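Local coordinates for protein exoenzyme S (Pseudomonas aeruginosa, PDB 6GN8) that probably transfers ADP-ribose to host proteins through the C-terminal ADP-ribosyltransferase part of a two-domain toxin whose other domain is a likely GTPase activator, at residues G124-N138 and N169-V183. The protein carries 2 engineered substitutions. Residues are numbered along the deposited sequence; the frame is centred on the assembly and turned at random.
Sequences GKVGHDDGYLSTSLN and NAKAILYNKETDMRV. Engineered in segment 169-183: Ala170 (natural residue Glu), Ala172 (natural residue Glu).
Tyr132 lays one ring face on Lys177, whose CB sits over the ring centre 3.8 Å from the centroid, a CH-pi contact; Tyr175 O lies near the plane at the edge. With Lys177 CG between its backbone N and carbonyl carbon (chi1 65°), the chain runs over the ring to the phenol end, where Asp89 accepts from Tyr132 OH and pairs with Lys177 NZ. The Tyr175 ring has Met181 CE over one face, toward the rim, and Leu133 O and Thr135 OG1 at its edge. Glu178 CB covers one His128 face; ND1 donates to Asp180 OD1 (3.0 Å) in the ring plane, though out of the carboxylate plane. Val126 CG1 lies on the Arg182 guanidinium, whose NH2 bonds Gly124 O (3.1 Å) in the guanidinium plane, though tilted from the carbonyl plane.

The chains pair antiparallel in two ladders, 126-128 with 180-183 and 133-136 with 172-175; Leu133 CD2 and Met181 CE touch tip to tip (3.8 Å), an apolar contact between them. Thr135 N and OG1 approach Ile173 O from its two sides, OG1 at 2.7 Å and also bonded to Thr108. Ser134-Thr135-Ser136 is the family's Ser-Thr-Ser strand; engineered Ala170 and Ala172 replace the glutamates of the natural Glu-X-Glu motif. Thr135's double hold on Ile173, between those positions, thus probably helps align the two motifs for catalysis in the natural enzyme.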
loop_
_atom_site.group_PDB
_atom_site.type_symbol
_atom_site.label_atom_id
_atom_site.label_comp_id
_atom_site.label_asym_id
_atom_site.label_seq_id
_atom_site.Cartn_x
_atom_site.Cartn_y
_atom_site.Cartn_z
ATOM N N GLY C 124 -16.258 9.399 -0.070
ATOM C CA GLY C 124 -15.105 9.268 0.824
ATOM C C GLY C 124 -15.119 10.172 2.057
ATOM O O GLY C 124 -14.269 10.045 2.946
ATOM N N LYS C 125 -16.067 11.116 2.107
ATOM C CA LYS C 125 -16.231 12.036 3.212
ATOM C C LYS C 125 -17.380 11.564 4.118
ATOM O O LYS C 125 -18.192 10.704 3.717
ATOM C CB LYS C 125 -16.473 13.458 2.688
ATOM C CG LYS C 125 -15.300 14.056 1.898
ATOM C CD LYS C 125 -13.976 14.179 2.651
ATOM C CE LYS C 125 -13.165 15.387 2.231
ATOM N NZ LYS C 125 -12.569 15.238 0.876
ATOM N N VAL C 126 -17.437 12.114 5.344
ATOM C CA VAL C 126 -18.457 11.711 6.284
ATOM C C VAL C 126 -19.456 12.860 6.528
ATOM O O VAL C 126 -19.123 14.046 6.396
ATOM C CB VAL C 126 -17.920 11.076 7.608
ATOM C CG1 VAL C 126 -16.470 10.636 7.500
ATOM C CG2 VAL C 126 -18.163 11.940 8.837
ATOM N N GLY C 127 -20.695 12.441 6.792
ATOM C CA GLY C 127 -21.847 13.272 7.124
ATOM C C GLY C 127 -22.833 12.481 7.968
ATOM O O GLY C 127 -22.567 11.321 8.286
ATOM N N HIS C 128 -23.976 13.077 8.336
ATOM C CA HIS C 128 -24.970 12.371 9.156
ATOM C C HIS C 128 -26.391 12.894 8.960
ATOM O O HIS C 128 -26.597 14.045 8.566
ATOM C CB HIS C 128 -24.604 12.437 10.654
ATOM C CG HIS C 128 -24.666 13.807 11.263
ATOM N ND1 HIS C 128 -23.528 14.429 11.748
ATOM C CD2 HIS C 128 -25.735 14.614 11.486
ATOM C CE1 HIS C 128 -23.936 15.597 12.222
ATOM N NE2 HIS C 128 -25.255 15.759 12.071
ATOM N N ASP C 129 -27.368 12.055 9.301
ATOM C CA ASP C 129 -28.778 12.430 9.277
ATOM C C ASP C 129 -29.148 12.997 10.668
ATOM O O ASP C 129 -28.728 12.442 11.682
ATOM C CB ASP C 129 -29.648 11.207 8.892
ATOM C CG ASP C 129 -31.066 11.543 8.486
ATOM O OD1 ASP C 129 -31.718 12.337 9.198
ATOM O OD2 ASP C 129 -31.531 11.003 7.459
ATOM N N ASP C 130 -29.916 14.099 10.728
ATOM C CA ASP C 130 -30.306 14.661 12.028
ATOM C C ASP C 130 -31.354 13.784 12.714
ATOM O O ASP C 130 -31.426 13.756 13.950
ATOM C CB ASP C 130 -30.801 16.105 11.897
ATOM C CG ASP C 130 -29.699 17.141 11.776
ATOM O OD1 ASP C 130 -28.498 16.768 11.915
ATOM O OD2 ASP C 130 -30.028 18.327 11.559
ATOM N N GLY C 131 -32.146 13.073 11.912
ATOM C CA GLY C 131 -33.126 12.127 12.423
ATOM C C GLY C 131 -32.491 10.773 12.663
ATOM O O GLY C 131 -31.317 10.567 12.344
ATOM N N TYR C 132 -33.255 9.835 13.231
ATOM C CA TYR C 132 -32.786 8.453 13.394
ATOM C C TYR C 132 -32.757 7.813 11.999
ATOM O O TYR C 132 -33.511 8.247 11.115
ATOM C CB TYR C 132 -33.693 7.675 14.362
ATOM C CG TYR C 132 -33.542 8.141 15.791
ATOM C CD1 TYR C 132 -34.317 9.186 16.293
ATOM C CD2 TYR C 132 -32.623 7.540 16.648
ATOM C CE1 TYR C 132 -34.134 9.663 17.590
ATOM C CE2 TYR C 132 -32.440 8.002 17.953
ATOM C CZ TYR C 132 -33.211 9.052 18.421
ATOM O OH TYR C 132 -33.065 9.479 19.709
ATOM N N LEU C 133 -31.858 6.839 11.781
ATOM C CA LEU C 133 -31.712 6.171 10.485
ATOM C C LEU C 133 -32.230 4.715 10.529
ATOM O O LEU C 133 -31.568 3.789 11.031
ATOM C CB LEU C 133 -30.254 6.207 9.999
ATOM C CG LEU C 133 -30.044 5.957 8.501
ATOM C CD1 LEU C 133 -30.292 7.226 7.698
ATOM C CD2 LEU C 133 -28.647 5.466 8.218
ATOM N N SER C 134 -33.425 4.542 9.986
ATOM C CA SER C 134 -34.089 3.258 9.850
ATOM C C SER C 134 -33.551 2.557 8.602
ATOM O O SER C 134 -33.480 3.123 7.497
ATOM C CB SER C 134 -35.606 3.441 9.768
ATOM O OG SER C 134 -36.085 4.260 10.830
ATOM N N THR C 135 -33.113 1.340 8.806
ATOM C CA THR C 135 -32.639 0.489 7.733
ATOM C C THR C 135 -33.359 -0.841 7.951
ATOM O O THR C 135 -33.955 -1.054 9.016
ATOM C CB THR C 135 -31.101 0.407 7.703
ATOM O OG1 THR C 135 -30.652 -0.326 8.821
ATOM C CG2 THR C 135 -30.405 1.767 7.674
ATOM N N SER C 136 -33.347 -1.706 6.942
ATOM C CA SER C 136 -34.022 -2.985 7.003
ATOM C C SER C 136 -33.045 -4.102 6.581
ATOM O O SER C 136 -32.229 -3.878 5.692
ATOM C CB SER C 136 -35.253 -2.932 6.094
ATOM O OG SER C 136 -35.574 -4.160 5.450
ATOM N N LEU C 137 -33.156 -5.295 7.197
ATOM C CA LEU C 137 -32.374 -6.506 6.855
ATOM C C LEU C 137 -32.954 -7.178 5.622
ATOM O O LEU C 137 -32.294 -7.997 5.000
ATOM C CB LEU C 137 -32.354 -7.527 8.007
ATOM C CG LEU C 137 -31.271 -7.410 9.060
ATOM C CD1 LEU C 137 -31.582 -8.293 10.224
ATOM C CD2 LEU C 137 -29.893 -7.777 8.508
ATOM N N ASN C 138 -34.201 -6.837 5.296
ATOM C CA ASN C 138 -34.971 -7.333 4.159
ATOM C C ASN C 138 -34.651 -6.477 2.891
ATOM O O ASN C 138 -35.031 -5.305 2.889
ATOM C CB ASN C 138 -36.461 -7.259 4.543
ATOM C CG ASN C 138 -37.400 -8.058 3.706
ATOM O OD1 ASN C 138 -37.231 -8.204 2.490
ATOM N ND2 ASN C 138 -38.437 -8.578 4.346
ATOM N N ASN C 169 -42.661 -7.426 7.781
ATOM C CA ASN C 169 -41.486 -8.206 8.178
ATOM C C ASN C 169 -40.198 -7.489 7.689
ATOM O O ASN C 169 -39.298 -8.109 7.106
ATOM C CB ASN C 169 -41.597 -9.652 7.676
ATOM C CG ASN C 169 -40.492 -10.574 8.130
ATOM O OD1 ASN C 169 -40.108 -10.624 9.316
ATOM N ND2 ASN C 169 -39.963 -11.323 7.177
ATOM N N ALA C 170 -40.117 -6.170 7.944
ATOM C CA ALA C 170 -38.981 -5.355 7.488
ATOM C C ALA C 170 -37.683 -5.651 8.249
ATOM O O ALA C 170 -36.615 -5.304 7.761
ATOM C CB ALA C 170 -39.324 -3.876 7.608
ATOM N N LYS C 171 -37.759 -6.291 9.426
ATOM C CA LYS C 171 -36.607 -6.646 10.271
ATOM C C LYS C 171 -35.667 -5.424 10.350
ATOM O O LYS C 171 -34.557 -5.423 9.804
ATOM C CB LYS C 171 -35.894 -7.920 9.744
ATOM C CG LYS C 171 -36.793 -9.172 9.617
ATOM C CD LYS C 171 -36.068 -10.341 8.907
ATOM C CE LYS C 171 -35.820 -10.095 7.427
ATOM N NZ LYS C 171 -35.149 -11.236 6.761
ATOM N N ALA C 172 -36.175 -4.348 10.964
ATOM C CA ALA C 172 -35.468 -3.070 11.003
ATOM C C ALA C 172 -34.292 -3.038 11.955
ATOM O O ALA C 172 -34.323 -3.577 13.066
ATOM C CB ALA C 172 -36.431 -1.943 11.350
ATOM N N ILE C 173 -33.253 -2.381 11.495
ATOM C CA ILE C 173 -32.077 -2.086 12.287
ATOM C C ILE C 173 -31.969 -0.569 12.274
ATOM O O ILE C 173 -31.908 0.037 11.204
ATOM C CB ILE C 173 -30.793 -2.837 11.869
ATOM C CG1 ILE C 173 -30.964 -4.346 12.201
ATOM C CG2 ILE C 173 -29.559 -2.244 12.603
ATOM C CD1 ILE C 173 -29.834 -5.278 11.838
ATOM N N LEU C 174 -32.110 0.037 13.465
ATOM C CA LEU C 174 -32.064 1.486 13.627
ATOM C C LEU C 174 -30.691 1.985 14.048
ATOM O O LEU C 174 -30.087 1.452 14.975
ATOM C CB LEU C 174 -33.105 1.970 14.651
ATOM C CG LEU C 174 -34.511 1.404 14.560
ATOM C CD1 LEU C 174 -35.374 1.980 15.658
ATOM C CD2 LEU C 174 -35.147 1.626 13.168
ATOM N N TYR C 175 -30.218 3.037 13.378
ATOM C CA TYR C 175 -28.974 3.740 13.740
ATOM C C TYR C 175 -29.392 5.035 14.430
ATOM O O TYR C 175 -30.440 5.604 14.098
ATOM C CB TYR C 175 -28.041 3.976 12.523
ATOM C CG TYR C 175 -27.356 2.692 12.102
ATOM C CD1 TYR C 175 -26.166 2.286 12.702
ATOM C CD2 TYR C 175 -27.942 1.841 11.161
ATOM C CE1 TYR C 175 -25.566 1.069 12.372
ATOM C CE2 TYR C 175 -27.341 0.631 10.813
ATOM C CZ TYR C 175 -26.156 0.248 11.425
ATOM O OH TYR C 175 -25.588 -0.962 11.156
ATOM N N ASN C 176 -28.601 5.447 15.428
ATOM C CA ASN C 176 -28.800 6.615 16.282
ATOM C C ASN C 176 -28.913 7.919 15.476
ATOM O O ASN C 176 -28.345 8.029 14.392
ATOM C CB ASN C 176 -27.617 6.708 17.269
ATOM C CG ASN C 176 -27.926 7.292 18.623
ATOM O OD1 ASN C 176 -27.130 7.187 19.541
ATOM N ND2 ASN C 176 -29.077 7.891 18.798
ATOM N N LYS C 177 -29.647 8.907 16.000
ATOM C CA LYS C 177 -29.758 10.183 15.300
ATOM C C LYS C 177 -28.358 10.828 15.291
ATOM O O LYS C 177 -27.617 10.654 16.256
ATOM C CB LYS C 177 -30.838 11.088 15.938
ATOM C CG LYS C 177 -30.539 11.534 17.344
ATOM C CD LYS C 177 -31.489 12.616 17.818
ATOM C CE LYS C 177 -31.120 13.145 19.196
ATOM N NZ LYS C 177 -31.400 12.163 20.285
ATOM N N GLU C 178 -27.975 11.482 14.182
ATOM C CA GLU C 178 -26.667 12.145 13.997
ATOM C C GLU C 178 -25.490 11.134 13.930
ATOM O O GLU C 178 -24.346 11.493 14.240
ATOM C CB GLU C 178 -26.412 13.226 15.072
ATOM C CG GLU C 178 -27.371 14.405 14.969
ATOM C CD GLU C 178 -27.223 15.457 16.050
ATOM O OE1 GLU C 178 -28.237 15.755 16.721
ATOM O OE2 GLU C 178 -26.100 15.982 16.232
ATOM N N THR C 179 -25.760 9.891 13.490
ATOM C CA THR C 179 -24.713 8.885 13.331
ATOM C C THR C 179 -23.956 9.206 12.058
ATOM O O THR C 179 -24.524 9.209 10.958
ATOM C CB THR C 179 -25.247 7.440 13.342
ATOM O OG1 THR C 179 -25.763 7.167 14.638
ATOM C CG2 THR C 179 -24.148 6.401 13.009
ATOM N N ASP C 180 -22.671 9.501 12.242
ATOM C CA ASP C 180 -21.725 9.819 11.199
ATOM C C ASP C 180 -21.512 8.595 10.333
ATOM O O ASP C 180 -21.137 7.515 10.807
ATOM C CB ASP C 180 -20.394 10.319 11.810
ATOM C CG ASP C 180 -20.357 11.770 12.249
ATOM O OD1 ASP C 180 -21.101 12.591 11.665
ATOM O OD2 ASP C 180 -19.553 12.096 13.146
ATOM N N MET C 181 -21.798 8.782 9.058
ATOM C CA MET C 181 -21.665 7.797 7.991
ATOM C C MET C 181 -20.716 8.317 6.883
ATOM O O MET C 181 -20.798 9.490 6.483
ATOM C CB MET C 181 -23.040 7.482 7.386
ATOM C CG MET C 181 -24.018 6.832 8.357
ATOM S SD MET C 181 -23.697 5.067 8.542
ATOM C CE MET C 181 -25.178 4.582 9.401
ATOM N N ARG C 182 -19.809 7.450 6.426
ATOM C CA ARG C 182 -18.930 7.685 5.293
ATOM C C ARG C 182 -19.583 7.181 4.034
ATOM O O ARG C 182 -20.063 6.039 3.986
ATOM C CB ARG C 182 -17.591 6.984 5.464
ATOM C CG ARG C 182 -16.535 7.495 4.463
ATOM C CD ARG C 182 -15.162 6.910 4.732
ATOM N NE ARG C 182 -14.772 7.052 6.137
ATOM C CZ ARG C 182 -14.146 8.107 6.649
ATOM N NH1 ARG C 182 -13.851 8.145 7.943
ATOM N NH2 ARG C 182 -13.825 9.140 5.875
ATOM N N VAL C 183 -19.600 8.034 3.002
ATOM C CA VAL C 183 -20.130 7.652 1.711
ATOM C C VAL C 183 -19.015 6.878 0.979
ATOM O O VAL C 183 -18.076 7.489 0.509
ATOM C CB VAL C 183 -20.635 8.875 0.911
ATOM C CG1 VAL C 183 -21.148 8.450 -0.477
ATOM C CG2 VAL C 183 -21.720 9.603 1.686
HETATM O O HOH W 1 -26.101 17.872 13.642
HETATM O O HOH W 2 -26.972 9.361 9.894
HETATM O O HOH W 3 -30.915 15.721 15.813
#